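Local coordinates for serine-rich secreted cell wall anchored (LPXTG-motif ) protein (Lactobacillus reuteri ATCC 53608, PDB 5NXK) that probably serves as a cell-surface adhesin, with a beta-solenoid binding region through which this gut bacterium is thought to attach to its host, at residues E2-E7 against I22-I28; Y51-L55 against Y138-G142; G109-W114 against T147-S151; K159-V165 against T184-L190. All coordinates share one frame; numbering follows the deposited sequence.

Contact 1 of 4, residues E2-E7 against I22-I28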
loop_
_atom_site.group_PDB
_atom_site.type_symbol
_atom_site.label_atom_id
_atom_site.label_comp_id
_atom_site.label_asym_id
_atom_site.label_seq_id
_atom_site.Cartn_x
_atom_site.Cartn_y
_atom_site.Cartn_z
ATOM N N GLU A 2 -5.241 -23.142 -14.012
ATOM C CA GLU A 2 -6.637 -22.982 -13.542
ATOM C C GLU A 2 -7.264 -21.682 -14.037
ATOM O O GLU A 2 -6.839 -20.590 -13.661
ATOM C CB GLU A 2 -6.737 -23.027 -12.016
ATOM C CG GLU A 2 -8.159 -22.974 -11.485
ATOM C CD GLU A 2 -8.822 -24.349 -11.432
ATOM O OE1 GLU A 2 -8.120 -25.350 -11.152
ATOM O OE2 GLU A 2 -10.050 -24.428 -11.653
ATOM N N GLU A 3 -8.322 -21.821 -14.829
ATOM C CA GLU A 3 -9.023 -20.686 -15.420
ATOM C C GLU A 3 -10.363 -20.365 -14.739
ATOM O O GLU A 3 -11.139 -21.272 -14.433
ATOM C CB GLU A 3 -9.207 -20.964 -16.907
ATOM C CG GLU A 3 -7.876 -21.357 -17.561
ATOM C CD GLU A 3 -7.939 -21.481 -19.077
ATOM O OE1 GLU A 3 -9.055 -21.475 -19.644
ATOM O OE2 GLU A 3 -6.859 -21.599 -19.700
ATOM N N VAL A 4 -10.631 -19.086 -14.478
ATOM C CA VAL A 4 -11.859 -18.705 -13.770
ATOM C C VAL A 4 -12.586 -17.578 -14.503
ATOM O O VAL A 4 -11.952 -16.687 -15.084
ATOM C CB VAL A 4 -11.585 -18.275 -12.287
ATOM C CG1 VAL A 4 -11.011 -19.431 -11.450
ATOM C CG2 VAL A 4 -10.685 -17.045 -12.223
ATOM N N SER A 5 -13.918 -17.609 -14.462
ATOM C CA SER A 5 -14.708 -16.648 -15.214
ATOM C C SER A 5 -15.772 -15.932 -14.389
ATOM O O SER A 5 -16.489 -15.073 -14.917
ATOM C CB SER A 5 -15.388 -17.351 -16.392
ATOM O OG SER A 5 -14.422 -17.819 -17.314
ATOM N N ASN A 6 -15.885 -16.269 -13.107
ATOM C CA ASN A 6 -16.880 -15.606 -12.268
ATOM C C ASN A 6 -16.568 -15.737 -10.787
ATOM O O ASN A 6 -15.579 -16.358 -10.413
ATOM C CB ASN A 6 -18.282 -16.154 -12.566
ATOM C CG ASN A 6 -18.393 -17.643 -12.302
ATOM O OD1 ASN A 6 -17.912 -18.149 -11.285
ATOM N ND2 ASN A 6 -19.014 -18.360 -13.231
ATOM N N GLU A 7 -17.424 -15.146 -9.954
ATOM C CA GLU A 7 -17.172 -15.085 -8.521
ATOM C C GLU A 7 -17.016 -16.468 -7.902
ATOM O O GLU A 7 -16.072 -16.709 -7.157
ATOM C CB GLU A 7 -18.288 -14.306 -7.815
ATOM C CG GLU A 7 -18.174 -14.325 -6.294
ATOM C CD GLU A 7 -19.021 -13.250 -5.619
ATOM O OE1 GLU A 7 -19.943 -12.699 -6.266
ATOM O OE2 GLU A 7 -18.738 -12.930 -4.443
ATOM N N ILE A 22 -3.874 -18.849 -11.213
ATOM C CA ILE A 22 -5.252 -18.580 -11.605
ATOM C C ILE A 22 -5.261 -17.591 -12.764
ATOM O O ILE A 22 -4.576 -16.564 -12.699
ATOM C CB ILE A 22 -6.062 -18.019 -10.409
ATOM C CG1 ILE A 22 -6.092 -19.028 -9.262
ATOM C CG2 ILE A 22 -7.468 -17.596 -10.821
ATOM C CD1 ILE A 22 -6.675 -18.470 -7.996
ATOM N N LYS A 23 -5.987 -17.907 -13.835
ATOM C CA LYS A 23 -6.093 -17.010 -14.984
ATOM C C LYS A 23 -7.516 -16.503 -15.126
ATOM O O LYS A 23 -8.454 -17.298 -15.159
ATOM C CB LYS A 23 -5.693 -17.702 -16.292
ATOM C CG LYS A 23 -4.224 -18.027 -16.443
ATOM C CD LYS A 23 -3.914 -18.373 -17.897
ATOM C CE LYS A 23 -4.417 -17.279 -18.828
ATOM N NZ LYS A 23 -3.971 -17.468 -20.240
ATOM N N LEU A 24 -7.677 -15.187 -15.223
ATOM C CA LEU A 24 -8.995 -14.605 -15.457
ATOM C C LEU A 24 -9.342 -14.756 -16.931
ATOM O O LEU A 24 -8.539 -14.412 -17.797
ATOM C CB LEU A 24 -9.029 -13.125 -15.049
ATOM C CG LEU A 24 -8.547 -12.792 -13.631
ATOM C CD1 LEU A 24 -8.647 -11.291 -13.322
ATOM C CD2 LEU A 24 -9.336 -13.608 -12.607
ATOM N N LYS A 25 -10.524 -15.295 -17.214
ATOM C CA LYS A 25 -10.990 -15.438 -18.594
ATOM C C LYS A 25 -12.049 -14.385 -18.890
ATOM O O LYS A 25 -12.534 -14.271 -20.011
ATOM C CB LYS A 25 -11.566 -16.837 -18.839
ATOM C CG LYS A 25 -10.573 -17.969 -18.613
ATOM C CD LYS A 25 -9.293 -17.769 -19.404
ATOM C CE LYS A 25 -9.490 -18.022 -20.883
ATOM N NZ LYS A 25 -8.256 -17.652 -21.635
ATOM N N ASN A 26 -12.404 -13.620 -17.863
ATOM C CA ASN A 26 -13.461 -12.625 -17.959
ATOM C C ASN A 26 -13.356 -11.642 -16.793
ATOM O O ASN A 26 -12.693 -11.925 -15.786
ATOM C CB ASN A 26 -14.835 -13.321 -17.957
ATOM C CG ASN A 26 -15.976 -12.400 -18.390
ATOM O OD1 ASN A 26 -15.755 -11.258 -18.798
ATOM N ND2 ASN A 26 -17.205 -12.908 -18.317
ATOM N N ASN A 27 -13.997 -10.489 -16.922
ATOM C CA ASN A 27 -14.108 -9.586 -15.787
ATOM C C ASN A 27 -14.960 -10.225 -14.711
ATOM O O ASN A 27 -15.965 -10.861 -15.009
ATOM C CB ASN A 27 -14.707 -8.243 -16.198
ATOM C CG ASN A 27 -13.959 -7.597 -17.329
ATOM O OD1 ASN A 27 -12.732 -7.558 -17.333
ATOM N ND2 ASN A 27 -14.696 -7.080 -18.306
ATOM N N ILE A 28 -14.583 -10.027 -13.458
ATOM C CA ILE A 28 -15.299 -10.663 -12.371
ATOM C C ILE A 28 -15.826 -9.635 -11.384
ATOM O O ILE A 28 -15.088 -8.745 -10.940
ATOM C CB ILE A 28 -14.394 -11.663 -11.634
ATOM C CG1 ILE A 28 -13.943 -12.756 -12.615
ATOM C CG2 ILE A 28 -15.121 -12.250 -10.434
ATOM C CD1 ILE A 28 -13.232 -13.911 -11.983
HETATM O O HOH W 1 -18.508 -12.970 -14.441
#

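Contact 2 of 4, residues Y51-L55 against Y138-G142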
loop_
_atom_site.group_PDB
_atom_site.type_symbol
_atom_site.label_atom_id
_atom_site.label_comp_id
_atom_site.label_asym_id
_atom_site.label_seq_id
_atom_site.Cartn_x
_atom_site.Cartn_y
_atom_site.Cartn_z
ATOM N N TYR A 51 -10.741 -7.155 -15.209
ATOM C CA TYR A 51 -10.872 -6.517 -13.908
ATOM C C TYR A 51 -11.535 -7.445 -12.896
ATOM O O TYR A 51 -12.213 -8.402 -13.261
ATOM C CB TYR A 51 -11.650 -5.186 -14.011
ATOM C CG TYR A 51 -13.158 -5.282 -14.234
ATOM C CD1 TYR A 51 -14.014 -5.712 -13.217
ATOM C CD2 TYR A 51 -13.728 -4.873 -15.435
ATOM C CE1 TYR A 51 -15.383 -5.782 -13.407
ATOM C CE2 TYR A 51 -15.106 -4.937 -15.637
ATOM C CZ TYR A 51 -15.928 -5.393 -14.618
ATOM O OH TYR A 51 -17.295 -5.462 -14.801
ATOM N N ILE A 52 -11.316 -7.149 -11.621
ATOM C CA ILE A 52 -12.083 -7.739 -10.546
ATOM C C ILE A 52 -12.672 -6.602 -9.731
ATOM O O ILE A 52 -11.945 -5.712 -9.268
ATOM C CB ILE A 52 -11.219 -8.635 -9.634
ATOM C CG1 ILE A 52 -10.462 -9.676 -10.463
ATOM C CG2 ILE A 52 -12.089 -9.300 -8.572
ATOM C CD1 ILE A 52 -9.480 -10.477 -9.676
ATOM N N ASN A 53 -13.981 -6.621 -9.547
ATOM C CA ASN A 53 -14.650 -5.537 -8.844
ATOM C C ASN A 53 -15.263 -6.035 -7.528
ATOM O O ASN A 53 -16.283 -6.734 -7.520
ATOM C CB ASN A 53 -15.706 -4.911 -9.759
ATOM C CG ASN A 53 -16.469 -3.777 -9.098
ATOM O OD1 ASN A 53 -16.031 -3.209 -8.098
ATOM N ND2 ASN A 53 -17.623 -3.434 -9.671
ATOM N N ALA A 54 -14.626 -5.676 -6.417
ATOM C CA ALA A 54 -15.053 -6.125 -5.097
ATOM C C ALA A 54 -16.070 -5.145 -4.527
ATOM O O ALA A 54 -15.714 -4.068 -4.032
ATOM C CB ALA A 54 -13.861 -6.264 -4.160
ATOM N N LEU A 55 -17.342 -5.517 -4.623
ATOM C CA LEU A 55 -18.428 -4.606 -4.293
ATOM C C LEU A 55 -18.784 -4.615 -2.818
ATOM O O LEU A 55 -19.448 -3.698 -2.334
ATOM C CB LEU A 55 -19.666 -4.932 -5.117
ATOM C CG LEU A 55 -19.578 -4.471 -6.568
ATOM C CD1 LEU A 55 -20.867 -4.807 -7.293
ATOM C CD2 LEU A 55 -19.274 -2.977 -6.640
ATOM N N TYR A 138 -16.103 5.188 -8.205
ATOM C CA TYR A 138 -15.645 4.768 -9.523
ATOM C C TYR A 138 -16.805 4.225 -10.329
ATOM O O TYR A 138 -17.864 3.949 -9.789
ATOM C CB TYR A 138 -14.551 3.709 -9.422
ATOM C CG TYR A 138 -14.917 2.477 -8.617
ATOM C CD1 TYR A 138 -15.643 1.428 -9.186
ATOM C CD2 TYR A 138 -14.501 2.345 -7.298
ATOM C CE1 TYR A 138 -15.963 0.298 -8.454
ATOM C CE2 TYR A 138 -14.811 1.215 -6.554
ATOM C CZ TYR A 138 -15.537 0.194 -7.136
ATOM O OH TYR A 138 -15.843 -0.926 -6.397
ATOM N N GLU A 139 -16.616 4.091 -11.630
ATOM C CA GLU A 139 -17.677 3.548 -12.462
ATOM C C GLU A 139 -17.102 2.470 -13.363
ATOM O O GLU A 139 -16.058 2.657 -13.984
ATOM C CB GLU A 139 -18.378 4.650 -13.269
ATOM C CG GLU A 139 -18.834 4.227 -14.660
ATOM C CD GLU A 139 -19.884 5.162 -15.239
ATOM O OE1 GLU A 139 -20.322 6.084 -14.516
ATOM O OE2 GLU A 139 -20.278 4.970 -16.410
ATOM N N VAL A 140 -17.738 1.311 -13.375
ATOM C CA VAL A 140 -17.298 0.264 -14.288
ATOM C C VAL A 140 -18.524 -0.407 -14.907
ATOM O O VAL A 140 -19.502 -0.688 -14.202
ATOM C CB VAL A 140 -16.374 -0.758 -13.579
ATOM C CG1 VAL A 140 -17.074 -1.414 -12.396
ATOM C CG2 VAL A 140 -15.846 -1.785 -14.576
ATOM N N ASP A 141 -18.480 -0.595 -16.228
ATOM C CA ASP A 141 -19.613 -1.100 -17.012
ATOM C C ASP A 141 -20.939 -0.497 -16.564
ATOM O O ASP A 141 -21.875 -1.204 -16.195
ATOM C CB ASP A 141 -19.666 -2.635 -16.991
ATOM C CG ASP A 141 -18.481 -3.275 -17.721
ATOM O OD1 ASP A 141 -17.824 -2.574 -18.523
ATOM O OD2 ASP A 141 -18.217 -4.484 -17.521
ATOM N N GLY A 142 -20.971 0.831 -16.564
ATOM C CA GLY A 142 -22.155 1.601 -16.241
ATOM C C GLY A 142 -22.595 1.653 -14.794
ATOM O O GLY A 142 -23.587 2.310 -14.488
#

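Contact 3 of 4, residues G109-W114 against T147-S151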
loop_
_atom_site.group_PDB
_atom_site.type_symbol
_atom_site.label_atom_id
_atom_site.label_comp_id
_atom_site.label_asym_id
_atom_site.label_seq_id
_atom_site.Cartn_x
_atom_site.Cartn_y
_atom_site.Cartn_z
ATOM N N GLY A 109 -9.988 2.565 -5.534
ATOM C CA GLY A 109 -10.610 2.288 -4.250
ATOM C C GLY A 109 -10.465 3.499 -3.365
ATOM O O GLY A 109 -9.849 4.481 -3.771
ATOM N N GLY A 110 -11.045 3.454 -2.174
ATOM C CA GLY A 110 -10.810 4.502 -1.190
ATOM C C GLY A 110 -9.524 4.138 -0.483
ATOM O O GLY A 110 -8.484 4.789 -0.648
ATOM N N THR A 111 -9.616 3.114 0.354
ATOM C CA THR A 111 -8.428 2.415 0.848
ATOM C C THR A 111 -8.226 1.190 -0.035
ATOM O O THR A 111 -9.126 0.367 -0.138
ATOM C CB THR A 111 -8.592 2.023 2.305
ATOM O OG1 THR A 111 -8.753 3.222 3.080
ATOM C CG2 THR A 111 -7.368 1.221 2.808
ATOM N N LEU A 112 -7.070 1.072 -0.685
ATOM C CA LEU A 112 -6.879 0.019 -1.696
ATOM C C LEU A 112 -6.308 -1.279 -1.136
ATOM O O LEU A 112 -6.572 -2.367 -1.669
ATOM C CB LEU A 112 -5.981 0.492 -2.843
ATOM C CG LEU A 112 -6.433 1.612 -3.797
ATOM C CD1 LEU A 112 -6.814 2.893 -3.084
ATOM C CD2 LEU A 112 -5.323 1.879 -4.796
ATOM N N VAL A 113 -5.502 -1.165 -0.090
ATOM C CA VAL A 113 -4.910 -2.334 0.579
ATOM C C VAL A 113 -4.867 -2.043 2.064
ATOM O O VAL A 113 -4.509 -0.933 2.467
ATOM C CB VAL A 113 -3.475 -2.659 0.085
ATOM C CG1 VAL A 113 -2.921 -3.895 0.816
ATOM C CG2 VAL A 113 -3.463 -2.886 -1.413
ATOM N N TRP A 114 -5.238 -3.026 2.881
ATOM C CA TRP A 114 -5.268 -2.796 4.322
ATOM C C TRP A 114 -4.619 -3.999 5.013
ATOM O O TRP A 114 -4.574 -5.071 4.441
ATOM C CB TRP A 114 -6.712 -2.574 4.796
ATOM C CG TRP A 114 -6.894 -2.230 6.245
ATOM C CD1 TRP A 114 -6.997 -0.976 6.790
ATOM C CD2 TRP A 114 -7.019 -3.149 7.338
ATOM N NE1 TRP A 114 -7.155 -1.060 8.159
ATOM C CE2 TRP A 114 -7.185 -2.385 8.515
ATOM C CE3 TRP A 114 -7.000 -4.543 7.437
ATOM C CZ2 TRP A 114 -7.325 -2.974 9.773
ATOM C CZ3 TRP A 114 -7.150 -5.125 8.685
ATOM C CH2 TRP A 114 -7.309 -4.343 9.834
ATOM N N THR A 147 -16.935 4.669 -2.509
ATOM C CA THR A 147 -15.932 3.946 -1.738
ATOM C C THR A 147 -15.996 4.359 -0.276
ATOM O O THR A 147 -16.556 5.407 0.059
ATOM C CB THR A 147 -14.494 4.209 -2.252
ATOM O OG1 THR A 147 -14.174 5.597 -2.073
ATOM C CG2 THR A 147 -14.339 3.836 -3.735
ATOM N N GLU A 148 -15.431 3.531 0.595
ATOM C CA GLU A 148 -15.183 3.949 1.966
ATOM C C GLU A 148 -13.681 3.931 2.204
ATOM O O GLU A 148 -12.940 3.187 1.556
ATOM C CB GLU A 148 -15.883 3.039 2.983
ATOM C CG GLU A 148 -17.393 2.981 2.877
ATOM C CD GLU A 148 -17.982 1.908 3.782
ATOM O OE1 GLU A 148 -18.184 2.191 4.985
ATOM O OE2 GLU A 148 -18.226 0.780 3.298
ATOM N N ALA A 149 -13.233 4.714 3.170
ATOM C CA ALA A 149 -11.809 4.807 3.423
ATOM C C ALA A 149 -11.564 4.461 4.870
ATOM O O ALA A 149 -12.346 4.859 5.742
ATOM C CB ALA A 149 -11.294 6.199 3.108
ATOM N N PHE A 150 -10.493 3.711 5.124
ATOM C CA PHE A 150 -10.094 3.422 6.490
ATOM C C PHE A 150 -9.581 4.679 7.167
ATOM O O PHE A 150 -8.800 5.429 6.593
ATOM C CB PHE A 150 -9.017 2.334 6.534
ATOM C CG PHE A 150 -8.500 2.072 7.916
ATOM C CD1 PHE A 150 -9.288 1.416 8.844
ATOM C CD2 PHE A 150 -7.237 2.510 8.299
ATOM C CE1 PHE A 150 -8.821 1.188 10.134
ATOM C CE2 PHE A 150 -6.760 2.278 9.582
ATOM C CZ PHE A 150 -7.558 1.617 10.503
ATOM N N SER A 151 -10.040 4.900 8.391
ATOM C CA SER A 151 -9.657 6.059 9.185
ATOM C C SER A 151 -9.041 5.614 10.509
ATOM O O SER A 151 -9.466 4.614 11.093
ATOM C CB SER A 151 -10.873 6.953 9.441
ATOM O OG SER A 151 -10.501 8.064 10.236
#

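Contact 4 of 4, residues K159-V165 against T184-L190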
loop_
_atom_site.group_PDB
_atom_site.type_symbol
_atom_site.label_atom_id
_atom_site.label_comp_id
_atom_site.label_asym_id
_atom_site.label_seq_id
_atom_site.Cartn_x
_atom_site.Cartn_y
_atom_site.Cartn_z
ATOM N N LYS A 159 -7.159 10.456 10.500
ATOM C CA LYS A 159 -6.734 10.575 9.111
ATOM C C LYS A 159 -7.125 9.322 8.357
ATOM O O LYS A 159 -7.133 8.236 8.919
ATOM C CB LYS A 159 -5.212 10.793 9.003
ATOM C CG LYS A 159 -4.659 11.973 9.795
ATOM C CD LYS A 159 -5.131 13.317 9.248
ATOM C CE LYS A 159 -4.651 14.456 10.148
ATOM N NZ LYS A 159 -5.110 15.802 9.680
ATOM N N THR A 160 -7.439 9.481 7.075
ATOM C CA THR A 160 -7.731 8.355 6.199
ATOM C C THR A 160 -6.519 8.110 5.324
ATOM O O THR A 160 -5.672 8.995 5.175
ATOM C CB THR A 160 -8.942 8.617 5.311
ATOM O OG1 THR A 160 -8.739 9.837 4.580
ATOM C CG2 THR A 160 -10.209 8.729 6.152
ATOM N N THR A 161 -6.429 6.921 4.741
ATOM C CA THR A 161 -5.274 6.602 3.925
ATOM C C THR A 161 -5.624 5.705 2.750
ATOM O O THR A 161 -6.554 4.918 2.833
ATOM C CB THR A 161 -4.166 5.915 4.779
ATOM O OG1 THR A 161 -3.005 5.696 3.974
ATOM C CG2 THR A 161 -4.664 4.574 5.348
ATOM N N ALA A 162 -4.862 5.826 1.664
ATOM C CA ALA A 162 -5.036 4.968 0.485
ATOM C C ALA A 162 -4.442 3.579 0.684
ATOM O O ALA A 162 -4.936 2.604 0.130
ATOM C CB ALA A 162 -4.416 5.619 -0.728
ATOM N N LEU A 163 -3.358 3.501 1.453
ATOM C CA LEU A 163 -2.660 2.233 1.670
ATOM C C LEU A 163 -2.290 2.118 3.145
ATOM O O LEU A 163 -1.568 2.966 3.678
ATOM C CB LEU A 163 -1.398 2.142 0.801
ATOM C CG LEU A 163 -1.560 2.106 -0.720
ATOM C CD1 LEU A 163 -0.208 2.245 -1.417
ATOM C CD2 LEU A 163 -2.257 0.822 -1.189
ATOM N N TYR A 164 -2.772 1.068 3.803
ATOM C CA TYR A 164 -2.484 0.873 5.222
ATOM C C TYR A 164 -1.789 -0.473 5.357
ATOM O O TYR A 164 -2.407 -1.491 5.681
ATOM C CB TYR A 164 -3.773 0.936 6.042
ATOM C CG TYR A 164 -3.618 1.043 7.536
ATOM C CD1 TYR A 164 -3.136 2.214 8.120
ATOM C CD2 TYR A 164 -3.997 -0.012 8.377
ATOM C CE1 TYR A 164 -3.016 2.332 9.486
ATOM C CE2 TYR A 164 -3.889 0.102 9.764
ATOM C CZ TYR A 164 -3.398 1.277 10.306
ATOM O OH TYR A 164 -3.273 1.426 11.667
ATOM N N VAL A 165 -0.486 -0.454 5.098
ATOM C CA VAL A 165 0.321 -1.657 5.001
ATOM C C VAL A 165 1.342 -1.586 6.116
ATOM O O VAL A 165 2.161 -0.666 6.158
ATOM C CB VAL A 165 1.030 -1.763 3.638
ATOM C CG1 VAL A 165 1.942 -2.998 3.599
ATOM C CG2 VAL A 165 0.010 -1.778 2.499
ATOM N N THR A 184 -8.293 10.429 0.018
ATOM C CA THR A 184 -7.827 10.185 1.381
ATOM C C THR A 184 -6.703 11.128 1.814
ATOM O O THR A 184 -6.057 11.766 0.976
ATOM C CB THR A 184 -7.380 8.714 1.536
ATOM O OG1 THR A 184 -6.429 8.391 0.517
ATOM C CG2 THR A 184 -8.599 7.768 1.387
ATOM N N ASP A 185 -6.478 11.216 3.125
ATOM C CA ASP A 185 -5.524 12.173 3.678
ATOM C C ASP A 185 -4.080 11.748 3.486
ATOM O O ASP A 185 -3.168 12.582 3.500
ATOM C CB ASP A 185 -5.772 12.387 5.172
ATOM C CG ASP A 185 -7.173 12.906 5.472
ATOM O OD1 ASP A 185 -7.675 13.760 4.708
ATOM O OD2 ASP A 185 -7.757 12.478 6.492
ATOM N N ILE A 186 -3.861 10.443 3.369
ATOM C CA ILE A 186 -2.500 9.909 3.356
ATOM C C ILE A 186 -2.356 8.934 2.178
ATOM O O ILE A 186 -3.256 8.143 1.943
ATOM C CB ILE A 186 -2.160 9.202 4.704
ATOM C CG1 ILE A 186 -2.372 10.166 5.879
ATOM C CG2 ILE A 186 -0.727 8.665 4.696
ATOM C CD1 ILE A 186 -2.220 9.501 7.244
ATOM N N ASP A 187 -1.256 9.012 1.425
ATOM C CA ASP A 187 -1.049 8.085 0.306
ATOM C C ASP A 187 -0.574 6.710 0.798
ATOM O O ASP A 187 -1.087 5.680 0.366
ATOM C CB ASP A 187 -0.039 8.637 -0.707
ATOM C CG ASP A 187 -0.502 9.941 -1.380
ATOM O OD1 ASP A 187 -1.719 10.240 -1.392
ATOM O OD2 ASP A 187 0.371 10.667 -1.910
ATOM N N MET A 188 0.409 6.699 1.697
ATOM C CA MET A 188 0.937 5.441 2.249
ATOM C C MET A 188 1.074 5.576 3.751
ATOM O O MET A 188 1.833 6.417 4.224
ATOM C CB MET A 188 2.303 5.096 1.660
ATOM C CG MET A 188 2.320 4.786 0.173
ATOM S SD MET A 188 4.031 4.528 -0.381
ATOM C CE MET A 188 3.761 4.026 -2.079
ATOM N N TRP A 189 0.356 4.751 4.504
ATOM C CA TRP A 189 0.455 4.782 5.949
ATOM C C TRP A 189 0.939 3.423 6.425
ATOM O O TRP A 189 0.221 2.432 6.319
ATOM C CB TRP A 189 -0.899 5.116 6.597
ATOM C CG TRP A 189 -0.803 5.465 8.053
ATOM C CD1 TRP A 189 0.311 5.406 8.839
ATOM C CD2 TRP A 189 -1.856 5.970 8.891
ATOM N NE1 TRP A 189 0.017 5.829 10.108
ATOM C CE2 TRP A 189 -1.303 6.183 10.167
ATOM C CE3 TRP A 189 -3.212 6.254 8.685
ATOM C CZ2 TRP A 189 -2.059 6.670 11.237
ATOM C CZ3 TRP A 189 -3.957 6.742 9.746
ATOM C CH2 TRP A 189 -3.381 6.945 11.004
ATOM N N LEU A 190 2.160 3.389 6.948
ATOM C CA LEU A 190 2.751 2.158 7.446
ATOM C C LEU A 190 2.903 2.311 8.948
ATOM O O LEU A 190 3.654 3.163 9.424
ATOM C CB LEU A 190 4.099 1.863 6.789
ATOM C CG LEU A 190 4.137 1.675 5.263
ATOM C CD1 LEU A 190 4.242 3.010 4.522
ATOM C CD2 LEU A 190 5.264 0.723 4.846
#

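Contact 1 of 4, residues E2-E7 against I22-I28
Val4 and Lys23 form the centre of a short parallel strand pairing at the N-terminal end of the solenoid. Three backbone bonds hold it. Lys23 N gives its hydrogen to Glu2 O at 2.8 Å. Val4 N binds Lys23 O at 2.9 Å. Lys25 N closes the set on Val4 O. Both backbone polar atoms of Val4 are therefore used across this pairing. Past the strand, the link passes to a water: it donates to Ser5 O at 3.0 Å and, weakly, to Asn27 O.

The side chain of Val4 turns inward. Its CG2 meets Ile22 CG2 at 3.6 Å and Leu24 CD2 at 3.7 Å. Ile28 extends this apolar patch, with CD1 3.7 Å from Asn6 N. On the other face, the folded chain of Lys25, bent at chi2 (-53°) and chi3, crosses Glu3 at a slant, its CG, CD and CE near Glu3 CB and OE1. Glu3 OE1 and Lys25 NZ stay 4.4 Å apart, too far for a salt bridge.

Asn6 is the N-cap of helix 7-14, its OD1 bound to Glu9 N. The strand, helix and strand 21-24 make a beta-alpha-beta unit. Backbone bonds and the buried aliphatic packing of Val4 thus carry the join, while the charges on the exposed face probably add only a diffuse attraction.

Contact 2 of 4, residues Y51-L55 against Y138-G142
Tyr51 lays one face of its ring over the methyl CG2 of Val140. The methyl sits 3.8 Å from the ring centroid and is offset toward the rim, in a CH-pi contact. The closest ring atom is CE2, at 3.4 Å from Val140 CG2. The ring reaches this place because chi1 (74°) sets CG between the backbone N and the carbonyl carbon. Asp141 OD2 lies at the ring edge, near its plane, 3.0 Å from Tyr51 OH. The carboxylate is turned 63° from the ring. A hydrogen bond here is plausible, but the hydroxyl proton has another acceptor within reach.

The second methyl of Val140 serves Asn53. Its CG1 packs on Asn53 ND2 at 3.4 Å, so the valine fork touches both residues of strand 51-54 that point this way. The other end of the Asn53 amide accepts a hydrogen bond. Tyr138 OH donates to Asn53 OD1 at 2.9 Å, within the carbonyl plane. Amide and ring come from opposite directions, with their planes 72° apart. Leu55 CD2 adds a looser touch on the same hydroxyl.

The two strands do not pair. Their axes pass 10.1 Å apart, and side chains alone bridge the gap. Tyr82 of the neighbouring strand 79-83 meets the Tyr138 ring and touches Asn53 and Val140. The hairpin of strands 137-140 and 143-146 is thus laid against the solenoid wall. The buried Tyr138–Asn53 bond is consistent with a set orientation of the amide, whereas the Tyr51–Asp141 pair lies at the exposed turn, and its proton is not settled.

Contact 3 of 4, residues G109-W114 against T147-S151
Thr111 OG1 accepts a hydrogen bond from Phe150 N at 2.7 Å, and the N-H points almost straight at it (161°). This is the tight part of the contact. The torsion chi1 (-62°) sets OG1 beside its own backbone N, on the side of Phe150 N. The hydroxyl is also bonded to Thr161 O, so one buried oxygen joins three parts of the chain. Next to it, Gly110 packs close to Thr147 and Glu148. Its N is 3.5 Å from Thr147 CB, and its CA is 3.7 Å from Glu148 O. Thr147 OG1 turns elsewhere, to Val135 O.

The more open side is aromatic. Trp114 directs the NE1 edge of its indole onto the face of Phe150, in an edge-to-face pair. NE1 lies 3.2 Å above the Phe150 plane, over the ring centre. The five-membered ring and the phenyl ring have centroids 4.3 Å apart and planes at 71°. Both residues are partly exposed. Tyr164 stacks on Trp114 and also meets Phe150, making an aromatic cluster on the flank of the solenoid. Glu148 starts away from residues 109-114, and its carboxylate forms a long, weak ion pair with Lys86.

The segment 147-151 brings the long excursion after strand 129-134 back over the turn before strand 113-115. One hydrogen bond fixes its backbone at the buried end. At the other, the polar edge of the indole meets the pi electrons of Phe150, which probably adds an electrostatic attraction to the packing.

Contact 4 of 4, residues K159-V165 against T184-L190
Lys159 starts the contact with its CB on Ile186 CD1 at 3.7 Å. Its amine leads away to a salt bridge with Glu220. Thr160 makes two bonds with Asp185. Its N donates to Asp185 OD2 at 3.1 Å, on the anti side and 35° out of the carboxylate plane. Its OG1 accepts from Asp185 N at 3.0 Å. Thr161 bridges to Ile186, and its OG1 lies 3.2 Å from Ile186 O. The proton of this hydroxyl also has Leu163 O within reach. Ala162 N then bonds to the same Ile186 O at 2.8 Å.

Next, Leu163 O accepts from Trp189 N at 2.8 Å. Leu163 CD1 runs beside Met188 CG. Tyr164 turns the CE1 edge of its ring onto one face of Trp189, with planes at 84°. Ile186 CD1 covers the opposite face. The indole is reached this way because Trp189 CG stands anti to its backbone N (chi1 -167°). Trp189 NE1 binds Asp226. Val165 closes the run with a weak bond from its N to Trp189 O.

The segments lie on successive coils of the beta-solenoid. Residues 159-165 are flanked by 109-114, with Ala162 bonded to Leu112 and Tyr164 to Val113. Beyond residues 184-190 comes strand 221-226, where Tyr221 touches both Lys159 and Ile186.

Contact 4 is the buried one, whereas contacts 1, 2 and 3 are only partly buried. Contacts 1 and 4 join neighbouring coils through backbone bonds, contact 1 at the N-terminal end and contact 4 near the middle of the chain. Contacts 2 and 3 instead fasten the excursion of residues 137-160 to the solenoid, mainly by side chains. Contact 1 adjoins contact 2 through backbone pairing of Ile28 with Tyr51 and Asn53. Contacts 3 and 4 share the sheet of strands 113-115 and 163-164. Chemistry follows place: aliphatic with exposed charges at the end, tyrosine hydroxyls between hairpin and solenoid, and threonine hydroxyls with aromatic rings toward the middle.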